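Probable 2-phosphosulfolactate phosphatase (Clostridium acetobutylicum, PDB 1VR0) probably hydrolyses (2R)-O-phospho-3-sulfolactate to (2R)-3-sulfolactate and phosphate, with magnesium as cofactor. Local coordinates at residues T43-T48 against M98-D103; E64-K69 against T109-T114. All coordinates share one frame; numbering follows the deposited sequence.

Contact 1. Residues T43-T48 against M98-D103; sequences TSVITT and MEYTED
Helix 42-51 starts just after Asp38, which binds both the magnesium ion and the sulfolactate, and after Leu40 and Arg41, which line the sulfolactate pocket; its flank meets the 98-103 connection where Val45 lies over the ring of Tyr100. The touching atom is Val45 CG1, which sits 4.1 Å from the centroid of the Tyr100 ring and 24° off its normal, a CH-pi contact over one face. The methyl is displaced toward the rim, so its closest ring atom is Tyr100 CE2, 3.8 Å from Val45 CG1. Val45 places this branch by turning CG1 anti to its own backbone N (chi1 162°), while CG2 stays beside that N. Tyr100 comes in from a turn between a 3-10 segment and helix 102-105, and the hydroxyl at its far end is hydrogen-bonded to the carbonyl of Ser94, which ties down the far end of the ring. One turn further along the helix, Thr48 makes a looser approach, its CG2 standing 4.4 Å from Tyr100 O. The carbonyl itself takes a hydrogen bond from Asn52 ND2. The hydroxyl of Thr48 turns back on its own helix, Thr48 OG1 donating to Ser44 O over 2.7 Å and reaching it from the face opposite to Thr48 N. The same hydroxyl has a second partner in Tyr228 OH. The contact is buried. Strand 109-113 lies against Val45, Ile46 and Tyr100, strand 129-133 packs on Thr43, Ile46 and Thr47, and helix 223-229 touches Ser44 and Met98.

Contact 2. Residues E64-K69 against T109-T114; sequences EEALKK and TLIMTT
Ile111, near the middle of strand 109-113, presses its CG2 methyl against one turn of helix 63-73. This is the close part of the contact: Ile111 CG2 lies 3.8 Å from Ala66 CB and 3.7 Å from Ala66 O. The strand comes near over this small side chain, Ala66 CA and Ile111 CA being 6.1 Å apart. One turn on, Lys69 CB closes over the same methyl, 3.9 Å from Ile111 CG2, and Ile111 CD1 reaches it from the other branch at 4.0 Å from Lys69 CB. With CG2 of Ile111 anti to the backbone N (chi1 -49° for CG1), that methyl faces the helix, and a chi2 of -52° brings CD1 to Lys69 as well. Beyond CB the contact gives way to the solvent side: the lysine chain bends at chi2 (-46°) and leads away from the strand, and Lys69 NZ makes a salt bridge with Glu72. The outer side of the helix, with Glu64 and Lys68, is open to solvent. Ile111 also touches Val58 and Leu79 of the flanking strands, and Ala66 meets Leu79. A helix laid over the central strand of a three-stranded parallel sheet, linking its two outer strands 56-59 and 77-81, is a beta-alpha-beta crossover.

Overall arrangement
Strand 109-113 joins the two contacts, since its side chains point alternately to opposite sides: Ile111 faces helix 63-73 in contact 2, whereas Leu110 and Met112 face contact 1. The selenomethionine Met112 does most of the bridging, its CE 3.4 Å from Val45 CG1 and its SE 3.6 Å from Ile46 CG1. Leu110 CD1 adds a contact at 3.7 Å from Tyr100 CE1. The small parallel sheet is thus layered between helix 63-73 and helix 42-51, with the contact centres about 16 Å apart. Contact 1 is near the active site: the Val45 side chain is about 7 Å from the bound sulfolactate and about 12 Å from the magnesium ion.

Contact 1. Residues T43-T48 against M98-D103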
loop_
_atom_site.group_PDB
_atom_site.type_symbol
_atom_site.label_atom_id
_atom_site.label_comp_id
_atom_site.label_asym_id
_atom_site.label_seq_id
_atom_site.Cartn_x
_atom_site.Cartn_y
_atom_site.Cartn_z
ATOM N N THR A 43 18.840 -6.144 0.405
ATOM C CA THR A 43 18.771 -7.040 1.538
ATOM C C THR A 43 19.201 -8.442 1.176
ATOM O O THR A 43 19.563 -9.209 2.063
ATOM C CB THR A 43 17.405 -7.086 2.207
ATOM O OG1 THR A 43 16.385 -7.396 1.255
ATOM C CG2 THR A 43 17.125 -5.762 2.837
ATOM N N SER A 44 19.171 -8.781 -0.114
ATOM C CA SER A 44 19.757 -10.040 -0.579
ATOM C C SER A 44 21.281 -9.965 -0.509
ATOM O O SER A 44 21.931 -10.961 -0.182
ATOM C CB SER A 44 19.291 -10.368 -1.993
ATOM O OG SER A 44 17.896 -10.592 -1.959
ATOM N N VAL A 45 21.825 -8.783 -0.801
ATOM C CA VAL A 45 23.252 -8.552 -0.657
ATOM C C VAL A 45 23.661 -8.627 0.830
ATOM O O VAL A 45 24.525 -9.395 1.220
ATOM C CB VAL A 45 23.683 -7.198 -1.251
ATOM C CG1 VAL A 45 25.001 -6.808 -0.711
ATOM C CG2 VAL A 45 23.721 -7.253 -2.790
ATOM N N ILE A 46 23.032 -7.839 1.662
ATOM C CA ILE A 46 23.389 -7.826 3.067
ATOM C C ILE A 46 23.360 -9.248 3.662
ATOM O O ILE A 46 24.301 -9.659 4.342
ATOM C CB ILE A 46 22.484 -6.894 3.859
ATOM C CG1 ILE A 46 22.783 -5.451 3.468
ATOM C CG2 ILE A 46 22.691 -7.080 5.355
ATOM C CD1 ILE A 46 21.599 -4.553 3.550
ATOM N N THR A 47 22.277 -9.967 3.395
ATOM C CA THR A 47 22.084 -11.305 3.885
ATOM C C THR A 47 23.205 -12.252 3.415
ATOM O O THR A 47 23.744 -13.029 4.193
ATOM C CB THR A 47 20.721 -11.837 3.395
ATOM O OG1 THR A 47 19.674 -11.060 3.982
ATOM C CG2 THR A 47 20.525 -13.301 3.805
ATOM N N THR A 48 23.543 -12.170 2.132
ATOM C CA THR A 48 24.547 -13.019 1.550
ATOM C C THR A 48 25.948 -12.696 2.129
ATOM O O THR A 48 26.697 -13.592 2.560
ATOM C CB THR A 48 24.514 -12.883 0.013
ATOM O OG1 THR A 48 23.253 -13.349 -0.472
ATOM C CG2 THR A 48 25.631 -13.682 -0.653
HETATM N N MSE A 98 26.319 -12.006 -5.837
HETATM C CA MSE A 98 27.401 -12.943 -6.212
HETATM C C MSE A 98 28.790 -12.443 -6.023
HETATM O O MSE A 98 29.702 -13.245 -5.911
HETATM C CB MSE A 98 27.326 -13.402 -7.660
HETATM C CG MSE A 98 26.577 -14.706 -7.776
HETATM SE SE MSE A 98 24.681 -14.277 -7.604
HETATM C CE MSE A 98 24.450 -13.860 -9.644
ATOM N N GLU A 99 28.973 -11.135 -6.044
ATOM C CA GLU A 99 30.309 -10.603 -5.932
ATOM C C GLU A 99 30.805 -10.531 -4.480
ATOM O O GLU A 99 32.005 -10.349 -4.255
ATOM C CB GLU A 99 30.464 -9.302 -6.740
ATOM C CG GLU A 99 29.775 -8.050 -6.258
ATOM C CD GLU A 99 29.565 -7.025 -7.406
ATOM O OE1 GLU A 99 30.507 -6.711 -8.162
ATOM O OE2 GLU A 99 28.429 -6.525 -7.555
ATOM N N TYR A 100 29.911 -10.790 -3.519
ATOM C CA TYR A 100 30.255 -10.806 -2.099
ATOM C C TYR A 100 30.513 -12.213 -1.612
ATOM O O TYR A 100 29.881 -12.691 -0.656
ATOM C CB TYR A 100 29.164 -10.119 -1.267
ATOM C CG TYR A 100 28.984 -8.687 -1.670
ATOM C CD1 TYR A 100 29.747 -7.691 -1.076
ATOM C CD2 TYR A 100 28.078 -8.321 -2.686
ATOM C CE1 TYR A 100 29.607 -6.352 -1.451
ATOM C CE2 TYR A 100 27.942 -6.994 -3.073
ATOM C CZ TYR A 100 28.716 -6.010 -2.442
ATOM O OH TYR A 100 28.649 -4.683 -2.800
ATOM N N THR A 101 31.467 -12.856 -2.271
ATOM C CA THR A 101 31.941 -14.182 -1.887
ATOM C C THR A 101 32.726 -14.125 -0.591
ATOM O O THR A 101 33.238 -13.068 -0.216
ATOM C CB THR A 101 32.888 -14.798 -2.966
ATOM O OG1 THR A 101 34.127 -14.063 -3.035
ATOM C CG2 THR A 101 32.244 -14.823 -4.298
ATOM N N GLU A 102 32.860 -15.275 0.067
ATOM C CA GLU A 102 33.602 -15.385 1.330
ATOM C C GLU A 102 35.053 -14.893 1.211
ATOM O O GLU A 102 35.594 -14.243 2.108
ATOM C CB GLU A 102 33.559 -16.834 1.852
ATOM C CG GLU A 102 34.053 -16.969 3.309
ATOM C CD GLU A 102 34.429 -18.380 3.669
ATOM O OE1 GLU A 102 33.724 -19.265 3.160
ATOM O OE2 GLU A 102 35.402 -18.602 4.449
ATOM N N ASP A 103 35.666 -15.192 0.079
ATOM C CA ASP A 103 37.023 -14.771 -0.203
ATOM C C ASP A 103 37.166 -13.249 -0.190
ATOM O O ASP A 103 38.143 -12.694 0.282
ATOM C CB ASP A 103 37.375 -15.300 -1.593
ATOM C CG ASP A 103 38.806 -15.663 -1.724
ATOM O OD1 ASP A 103 39.604 -15.328 -0.797
ATOM O OD2 ASP A 103 39.130 -16.289 -2.777
#

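Contact 2. Residues E64-K69 against T109-T114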
loop_
_atom_site.group_PDB
_atom_site.type_symbol
_atom_site.label_atom_id
_atom_site.label_comp_id
_atom_site.label_asym_id
_atom_site.label_seq_id
_atom_site.Cartn_x
_atom_site.Cartn_y
_atom_site.Cartn_z
ATOM N N GLU A 64 28.994 10.546 -0.269
ATOM C CA GLU A 64 29.959 11.329 0.498
ATOM C C GLU A 64 30.161 10.754 1.914
ATOM O O GLU A 64 31.264 10.617 2.396
ATOM C CB GLU A 64 29.486 12.759 0.568
ATOM C CG GLU A 64 30.582 13.698 0.906
ATOM C CD GLU A 64 30.066 14.962 1.582
ATOM O OE1 GLU A 64 30.867 15.934 1.669
ATOM O OE2 GLU A 64 28.873 14.968 2.018
ATOM N N GLU A 65 29.062 10.383 2.544
ATOM C CA GLU A 65 29.090 9.772 3.867
ATOM C C GLU A 65 29.779 8.387 3.832
ATOM O O GLU A 65 30.476 8.030 4.773
ATOM C CB GLU A 65 27.657 9.738 4.415
ATOM C CG GLU A 65 27.336 8.744 5.522
ATOM C CD GLU A 65 27.638 9.222 6.938
ATOM O OE1 GLU A 65 28.638 9.989 7.149
ATOM O OE2 GLU A 65 26.851 8.772 7.832
ATOM N N ALA A 66 29.603 7.642 2.729
ATOM C CA ALA A 66 30.278 6.352 2.515
ATOM C C ALA A 66 31.790 6.496 2.452
ATOM O O ALA A 66 32.512 5.686 3.040
ATOM C CB ALA A 66 29.764 5.662 1.254
ATOM N N LEU A 67 32.273 7.521 1.758
ATOM C CA LEU A 67 33.724 7.726 1.615
ATOM C C LEU A 67 34.352 8.152 2.923
ATOM O O LEU A 67 35.516 7.856 3.186
ATOM C CB LEU A 67 34.049 8.739 0.503
ATOM C CG LEU A 67 33.569 8.292 -0.902
ATOM C CD1 LEU A 67 33.680 9.399 -1.979
ATOM C CD2 LEU A 67 34.293 7.022 -1.351
ATOM N N LYS A 68 33.576 8.852 3.733
ATOM C CA LYS A 68 33.994 9.272 5.054
ATOM C C LYS A 68 34.063 8.050 5.996
ATOM O O LYS A 68 35.029 7.884 6.751
ATOM C CB LYS A 68 33.008 10.345 5.548
ATOM C CG LYS A 68 33.359 11.071 6.850
ATOM C CD LYS A 68 32.064 11.473 7.631
ATOM C CE LYS A 68 32.331 12.533 8.732
ATOM N NZ LYS A 68 31.044 13.069 9.269
ATOM N N LYS A 69 33.064 7.178 5.910
ATOM C CA LYS A 69 33.023 5.961 6.723
ATOM C C LYS A 69 34.199 4.992 6.476
ATOM O O LYS A 69 34.667 4.338 7.408
ATOM C CB LYS A 69 31.700 5.212 6.512
ATOM C CG LYS A 69 30.469 5.758 7.286
ATOM C CD LYS A 69 30.792 6.052 8.750
ATOM C CE LYS A 69 29.555 6.075 9.660
ATOM N NZ LYS A 69 29.984 6.074 11.112
ATOM N N THR A 109 34.584 -4.987 6.526
ATOM C CA THR A 109 33.504 -4.070 6.877
ATOM C C THR A 109 32.938 -3.453 5.588
ATOM O O THR A 109 33.619 -2.725 4.894
ATOM C CB THR A 109 34.025 -2.942 7.800
ATOM O OG1 THR A 109 34.227 -3.446 9.118
ATOM C CG2 THR A 109 33.055 -1.779 7.864
ATOM N N LEU A 110 31.688 -3.746 5.292
ATOM C CA LEU A 110 31.062 -3.326 4.048
ATOM C C LEU A 110 30.286 -2.029 4.241
ATOM O O LEU A 110 29.241 -2.011 4.890
ATOM C CB LEU A 110 30.149 -4.444 3.570
ATOM C CG LEU A 110 29.308 -4.218 2.344
ATOM C CD1 LEU A 110 30.141 -3.770 1.147
ATOM C CD2 LEU A 110 28.633 -5.508 2.071
ATOM N N ILE A 111 30.820 -0.942 3.699
ATOM C CA ILE A 111 30.125 0.324 3.675
ATOM C C ILE A 111 29.246 0.306 2.416
ATOM O O ILE A 111 29.736 0.155 1.305
ATOM C CB ILE A 111 31.078 1.519 3.576
ATOM C CG1 ILE A 111 32.234 1.449 4.588
ATOM C CG2 ILE A 111 30.334 2.813 3.751
ATOM C CD1 ILE A 111 31.850 1.216 6.034
HETATM N N MSE A 112 27.939 0.439 2.582
HETATM C CA MSE A 112 27.081 0.536 1.414
HETATM C C MSE A 112 25.992 1.574 1.450
HETATM O O MSE A 112 25.470 1.938 2.505
HETATM C CB MSE A 112 26.457 -0.811 1.047
HETATM C CG MSE A 112 25.897 -1.639 2.159
HETATM SE SE MSE A 112 24.827 -3.237 1.489
HETATM C CE MSE A 112 25.683 -3.502 -0.428
ATOM N N THR A 113 25.668 2.036 0.252
ATOM C CA THR A 113 24.589 2.951 0.034
ATOM C C THR A 113 23.871 2.479 -1.219
ATOM O O THR A 113 24.513 2.142 -2.221
ATOM C CB THR A 113 25.096 4.396 -0.097
ATOM O OG1 THR A 113 23.980 5.256 -0.299
ATOM C CG2 THR A 113 26.099 4.578 -1.236
ATOM N N THR A 114 22.543 2.408 -1.144
ATOM C CA THR A 114 21.725 1.957 -2.267
ATOM C C THR A 114 20.520 2.853 -2.490
ATOM O O THR A 114 20.217 3.749 -1.686
ATOM C CB THR A 114 21.246 0.469 -2.125
ATOM O OG1 THR A 114 20.262 0.337 -1.096
ATOM C CG2 THR A 114 22.381 -0.469 -1.833
#